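Local atomic coordinates of glycerol dehydrogenase (Bacillus coagulans, PDB entry 6CSJ), a protein that probably catalyses the NAD-linked oxidation of glycerol to dihydroxyacetone and, in this double mutant, has acquired D-lactate dehydrogenase activity. Residues G58-L63 / K81-D86; E292-V297 / R360-K365. The protein carries 2 engineered substitutions. All blocks are in the same frame, centred on the assembly; numbering follows the deposited sequence.

The two contacts sit on opposite sides of the chain's centre, their own centres about 51 Å apart, and share no helix or strand. Contact 1 lies at the surface of the alpha/beta part of the chain, where edge strand 59-63 meets the turn that ends helix 70-82; a glutamine amide stacks on a glutamate carboxylate, a polar pairing suited to partly exposed positions. Contact 2 belongs to the helical part and is largely buried: helices 290-303 and 345-365 are bridged by one tyrosine, Y362, whose body packs on aliphatic side chains while its hydroxyl finds a carboxylate. A polar stack beside the edge strand of the sheet thus contrasts with mixed apolar and polar packing between helices.

Contact 1 (G58-L63 / K81-D86); sequences GYQMAL and KSEEAD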
loop_
_atom_site.group_PDB
_atom_site.type_symbol
_atom_site.label_atom_id
_atom_site.label_comp_id
_atom_site.label_asym_id
_atom_site.label_seq_id
_atom_site.Cartn_x
_atom_site.Cartn_y
_atom_site.Cartn_z
ATOM N N GLY A 58 -23.214 -20.118 7.308
ATOM C CA GLY A 58 -21.983 -20.105 6.536
ATOM C C GLY A 58 -21.016 -18.975 6.810
ATOM O O GLY A 58 -20.083 -18.790 6.032
ATOM N N TYR A 59 -21.250 -18.217 7.886
ATOM C CA TYR A 59 -20.339 -17.184 8.337
ATOM C C TYR A 59 -20.526 -16.841 9.822
ATOM O O TYR A 59 -21.574 -17.121 10.395
ATOM C CB TYR A 59 -20.538 -15.907 7.518
ATOM C CG TYR A 59 -21.652 -15.019 8.039
ATOM C CD1 TYR A 59 -22.992 -15.373 7.857
ATOM C CD2 TYR A 59 -21.367 -13.838 8.721
ATOM C CE1 TYR A 59 -24.015 -14.562 8.333
ATOM C CE2 TYR A 59 -22.385 -13.034 9.219
ATOM C CZ TYR A 59 -23.703 -13.402 9.022
ATOM O OH TYR A 59 -24.711 -12.626 9.519
ATOM N N GLN A 60 -19.507 -16.223 10.417
ATOM C CA GLN A 60 -19.640 -15.514 11.684
ATOM C C GLN A 60 -18.733 -14.293 11.669
ATOM O O GLN A 60 -17.616 -14.353 11.158
ATOM C CB GLN A 60 -19.245 -16.397 12.862
ATOM C CG GLN A 60 -20.349 -17.318 13.374
ATOM C CD GLN A 60 -20.036 -17.891 14.744
ATOM O OE1 GLN A 60 -19.724 -19.080 14.879
ATOM N NE2 GLN A 60 -20.096 -17.039 15.770
ATOM N N MET A 61 -19.226 -13.197 12.242
ATOM C CA MET A 61 -18.459 -11.975 12.419
ATOM C C MET A 61 -17.623 -12.096 13.663
ATOM O O MET A 61 -18.014 -12.779 14.598
ATOM C CB MET A 61 -19.385 -10.764 12.577
ATOM C CG MET A 61 -20.323 -10.509 11.409
ATOM S SD MET A 61 -19.454 -9.987 9.915
ATOM C CE MET A 61 -18.844 -8.355 10.354
ATOM N N ALA A 62 -16.474 -11.431 13.663
ATOM C CA ALA A 62 -15.606 -11.358 14.827
ATOM C C ALA A 62 -15.097 -9.939 14.943
ATOM O O ALA A 62 -14.641 -9.366 13.956
ATOM C CB ALA A 62 -14.450 -12.327 14.679
ATOM N N LEU A 63 -15.188 -9.376 16.145
ATOM C CA LEU A 63 -14.751 -8.010 16.408
ATOM C C LEU A 63 -13.226 -7.965 16.562
ATOM O O LEU A 63 -12.659 -8.645 17.412
ATOM C CB LEU A 63 -15.438 -7.449 17.657
ATOM C CG LEU A 63 -15.124 -5.998 18.043
ATOM C CD1 LEU A 63 -15.637 -5.049 16.984
ATOM C CD2 LEU A 63 -15.702 -5.643 19.408
ATOM N N LYS A 81 -10.753 -21.527 14.836
ATOM C CA LYS A 81 -10.754 -23.002 15.013
ATOM C C LYS A 81 -11.992 -23.479 15.783
ATOM O O LYS A 81 -12.628 -24.457 15.397
ATOM C CB LYS A 81 -9.502 -23.499 15.748
ATOM C CG LYS A 81 -8.202 -23.441 14.956
ATOM C CD LYS A 81 -7.167 -24.416 15.522
ATOM C CE LYS A 81 -5.733 -24.018 15.184
ATOM N NZ LYS A 81 -5.213 -23.016 16.158
ATOM N N SER A 82 -12.317 -22.765 16.860
ATOM C CA SER A 82 -13.509 -23.016 17.683
ATOM C C SER A 82 -14.838 -22.973 16.890
ATOM O O SER A 82 -15.722 -23.801 17.111
ATOM C CB SER A 82 -13.535 -22.026 18.865
ATOM O OG SER A 82 -14.809 -21.954 19.474
ATOM N N GLU A 83 -14.963 -22.027 15.957
ATOM C CA GLU A 83 -16.140 -21.934 15.069
ATOM C C GLU A 83 -16.040 -22.837 13.832
ATOM O O GLU A 83 -16.934 -22.819 12.994
ATOM C CB GLU A 83 -16.361 -20.481 14.634
ATOM C CG GLU A 83 -16.596 -19.514 15.792
ATOM C CD GLU A 83 -16.471 -18.053 15.376
ATOM O OE1 GLU A 83 -16.688 -17.744 14.185
ATOM O OE2 GLU A 83 -16.158 -17.205 16.238
ATOM N N GLU A 84 -14.963 -23.621 13.727
ATOM C CA GLU A 84 -14.681 -24.496 12.583
ATOM C C GLU A 84 -14.649 -23.780 11.225
ATOM O O GLU A 84 -15.071 -24.339 10.214
ATOM C CB GLU A 84 -15.641 -25.686 12.568
ATOM C CG GLU A 84 -15.558 -26.543 13.819
ATOM C CD GLU A 84 -16.568 -27.676 13.811
ATOM O OE1 GLU A 84 -16.713 -28.337 12.762
ATOM O OE2 GLU A 84 -17.211 -27.936 14.859
ATOM N N ALA A 85 -14.113 -22.562 11.209
ATOM C CA ALA A 85 -13.989 -21.779 9.975
ATOM C C ALA A 85 -12.909 -22.339 9.060
ATOM O O ALA A 85 -11.821 -22.687 9.521
ATOM C CB ALA A 85 -13.696 -20.327 10.300
ATOM N N ASP A 86 -13.222 -22.420 7.769
ATOM C CA ASP A 86 -12.271 -22.882 6.729
ATOM C C ASP A 86 -11.930 -21.796 5.670
ATOM O O ASP A 86 -11.363 -22.104 4.618
ATOM C CB ASP A 86 -12.809 -24.161 6.062
ATOM C CG ASP A 86 -14.151 -23.952 5.377
ATOM O OD1 ASP A 86 -14.732 -22.840 5.479
ATOM O OD2 ASP A 86 -14.638 -24.906 4.737
#
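Q60 reaches out from strand 59-63 to lay its amide against the E83 carboxylate, the side chains approaching from opposite directions. Q60 CB is already close, 3.2 Å from E83 OE1. Q60 CG stands opposite the carbonyl carbon (chi1 -84°) and lies 3.8 Å from E83 OE1, and the extended chain carries Q60 CD to 3.6 Å from E83 CD. The amide and carboxylate are stacked, their planes 22° apart; glutamine, flat and polar, suits stacking at a partly exposed place. This ties the first strand of a beta-alpha-beta crossover, in the Rossmann-like half of the enzyme, to the end of its helix: edge strand 59-63 leads through helix 70-82 to strand 87-92, with 32-36 between them in the sheet, and E83 stands where the helix closes in a Schellman motif at E84. At the tip, Q60 OE1 comes within 3.3 Å of E83 CG, and Q60 NE2 lies 3.8 Å from E83 CD. Q60 OE1 accepts weakly from K31 NZ, which also bonds E83 O. Cut back to an alanine, this position would probably leave the E83 carboxylate without its stacked amide and K31 without one weak acceptor.

Contact 2 (E292-V297 / R360-K365); sequences EIEEVV and RYYKEK
Two helices of the all-helical half of the iron-containing alcohol dehydrogenase fold, 290-303 and the chain's last, 345-365, pack here through Y362 against I293, E294 and V297. The short segments cross at -67° with their axes 11.1 Å apart, a gap the long tyrosine spans. V297 CG1 touches Y362 CB at 3.8 Å, the two side chains crossing at about a right angle. Farther along the ring, I293 CG2 meets Y362 CE2 more loosely, at 4.5 Å. Compact apolar I293 and V297 suit a buried layer: besides Y362 they touch L280 of helix 271-285, which adds a third helix. E294 serves the polar end. With CG turned opposite the carbonyl carbon (chi1 -76°), its extended chain crosses the phenol at about a right angle; E294 CG lies 3.4 Å from Y362 CZ, and the carboxylate plane stands 65° from the ring plane. Y362 OH then donates a weak hydrogen bond to E294 OE2 at 2.8 Å, giving the hydroxyl an acceptor at the margin of a largely apolar interface. K290 makes a long, weak ion pair with the same oxygen. One face of the Y362 ring carries Y361 CD2, 3.7 Å above the plane and over its centre.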
loop_
_atom_site.group_PDB
_atom_site.type_symbol
_atom_site.label_atom_id
_atom_site.label_comp_id
_atom_site.label_asym_id
_atom_site.label_seq_id
_atom_site.Cartn_x
_atom_site.Cartn_y
_atom_site.Cartn_z
ATOM N N GLU A 292 10.980 14.449 -16.761
ATOM C CA GLU A 292 10.395 13.421 -15.893
ATOM C C GLU A 292 10.080 13.984 -14.495
ATOM O O GLU A 292 9.033 13.705 -13.933
ATOM C CB GLU A 292 11.355 12.234 -15.785
ATOM C CG GLU A 292 10.716 10.876 -15.531
ATOM C CD GLU A 292 11.678 9.732 -15.881
ATOM O OE1 GLU A 292 12.565 9.412 -15.069
ATOM O OE2 GLU A 292 11.556 9.155 -16.971
ATOM N N ILE A 293 10.989 14.785 -13.950
ATOM C CA ILE A 293 10.787 15.452 -12.644
ATOM C C ILE A 293 9.600 16.421 -12.685
ATOM O O ILE A 293 8.765 16.435 -11.781
ATOM C CB ILE A 293 12.073 16.179 -12.173
ATOM C CG1 ILE A 293 13.152 15.149 -11.816
ATOM C CG2 ILE A 293 11.809 17.094 -10.974
ATOM C CD1 ILE A 293 14.551 15.734 -11.743
ATOM N N GLU A 294 9.539 17.228 -13.732
ATOM C CA GLU A 294 8.448 18.196 -13.901
ATOM C C GLU A 294 7.089 17.502 -14.013
ATOM O O GLU A 294 6.120 17.987 -13.433
ATOM C CB GLU A 294 8.687 19.107 -15.111
ATOM C CG GLU A 294 9.720 20.185 -14.854
ATOM C CD GLU A 294 10.082 21.013 -16.077
ATOM O OE1 GLU A 294 9.301 21.041 -17.053
ATOM O OE2 GLU A 294 11.150 21.653 -16.046
ATOM N N GLU A 295 7.023 16.386 -14.739
ATOM C CA GLU A 295 5.778 15.626 -14.851
ATOM C C GLU A 295 5.304 15.099 -13.478
ATOM O O GLU A 295 4.115 15.174 -13.174
ATOM C CB GLU A 295 5.921 14.483 -15.863
ATOM C CG GLU A 295 4.664 13.651 -16.040
ATOM C CD GLU A 295 4.736 12.701 -17.210
ATOM O OE1 GLU A 295 4.397 13.130 -18.337
ATOM O OE2 GLU A 295 5.113 11.524 -17.017
ATOM N N VAL A 296 6.232 14.600 -12.656
ATOM C CA VAL A 296 5.909 14.116 -11.308
ATOM C C VAL A 296 5.489 15.250 -10.371
ATOM O O VAL A 296 4.480 15.134 -9.668
ATOM C CB VAL A 296 7.091 13.320 -10.682
ATOM C CG1 VAL A 296 6.863 13.046 -9.197
ATOM C CG2 VAL A 296 7.278 12.006 -11.434
ATOM N N VAL A 297 6.260 16.331 -10.346
ATOM C CA VAL A 297 5.964 17.446 -9.445
ATOM C C VAL A 297 4.620 18.071 -9.822
ATOM O O VAL A 297 3.821 18.404 -8.946
ATOM C CB VAL A 297 7.077 18.515 -9.451
ATOM C CG1 VAL A 297 6.683 19.729 -8.606
ATOM C CG2 VAL A 297 8.390 17.919 -8.935
ATOM N N ARG A 360 10.233 23.276 -3.867
ATOM C CA ARG A 360 10.040 24.693 -3.550
ATOM C C ARG A 360 10.138 25.510 -4.820
ATOM O O ARG A 360 9.296 26.362 -5.066
ATOM C CB ARG A 360 11.045 25.195 -2.498
ATOM C CG ARG A 360 10.770 24.684 -1.089
ATOM C CD ARG A 360 11.817 25.202 -0.106
ATOM N NE ARG A 360 11.578 26.584 0.307
ATOM C CZ ARG A 360 12.119 27.679 -0.237
ATOM N NH1 ARG A 360 12.971 27.608 -1.258
ATOM N NH2 ARG A 360 11.802 28.874 0.261
ATOM N N TYR A 361 11.139 25.207 -5.642
ATOM C CA TYR A 361 11.381 25.929 -6.895
ATOM C C TYR A 361 10.168 25.890 -7.817
ATOM O O TYR A 361 9.754 26.937 -8.323
ATOM C CB TYR A 361 12.632 25.383 -7.618
ATOM C CG TYR A 361 12.837 25.935 -9.010
ATOM C CD1 TYR A 361 13.502 27.153 -9.213
ATOM C CD2 TYR A 361 12.356 25.248 -10.130
ATOM C CE1 TYR A 361 13.681 27.668 -10.496
ATOM C CE2 TYR A 361 12.527 25.756 -11.406
ATOM C CZ TYR A 361 13.192 26.963 -11.583
ATOM O OH TYR A 361 13.354 27.448 -12.861
ATOM N N TYR A 362 9.601 24.700 -8.027
ATOM C CA TYR A 362 8.445 24.549 -8.931
ATOM C C TYR A 362 7.121 25.070 -8.354
ATOM O O TYR A 362 6.303 25.607 -9.097
ATOM C CB TYR A 362 8.320 23.101 -9.435
ATOM C CG TYR A 362 9.341 22.772 -10.507
ATOM C CD1 TYR A 362 9.296 23.401 -11.753
ATOM C CD2 TYR A 362 10.348 21.833 -10.281
ATOM C CE1 TYR A 362 10.227 23.111 -12.742
ATOM C CE2 TYR A 362 11.283 21.533 -11.270
ATOM C CZ TYR A 362 11.220 22.169 -12.488
ATOM O OH TYR A 362 12.136 21.882 -13.458
ATOM N N LYS A 363 6.916 24.935 -7.046
ATOM C CA LYS A 363 5.781 25.592 -6.371
ATOM C C LYS A 363 5.763 27.109 -6.580
ATOM O O LYS A 363 4.717 27.687 -6.850
ATOM C CB LYS A 363 5.762 25.296 -4.882
ATOM C CG LYS A 363 5.067 23.977 -4.553
ATOM C CD LYS A 363 5.211 23.622 -3.078
ATOM C CE LYS A 363 4.591 24.601 -2.111
ATOM N NZ LYS A 363 4.720 23.960 -0.781
ATOM N N GLU A 364 6.924 27.742 -6.457
ATOM C CA GLU A 364 7.035 29.195 -6.617
ATOM C C GLU A 364 6.885 29.596 -8.086
ATOM O O GLU A 364 6.250 30.590 -8.385
ATOM C CB GLU A 364 8.372 29.702 -6.047
ATOM C CG GLU A 364 8.301 30.972 -5.219
ATOM C CD GLU A 364 9.316 30.994 -4.070
ATOM O OE1 GLU A 364 10.538 30.970 -4.329
ATOM O OE2 GLU A 364 8.876 31.022 -2.905
ATOM N N LYS A 365 7.459 28.809 -8.990
ATOM C CA LYS A 365 7.408 29.099 -10.424
ATOM C C LYS A 365 6.037 28.856 -11.074
ATOM O O LYS A 365 5.743 29.496 -12.080
ATOM C CB LYS A 365 8.495 28.304 -11.167
ATOM C CG LYS A 365 8.626 28.628 -12.646
ATOM C CD LYS A 365 9.879 28.050 -13.255
ATOM C CE LYS A 365 10.009 28.441 -14.710
ATOM N NZ LYS A 365 9.232 27.528 -15.592
#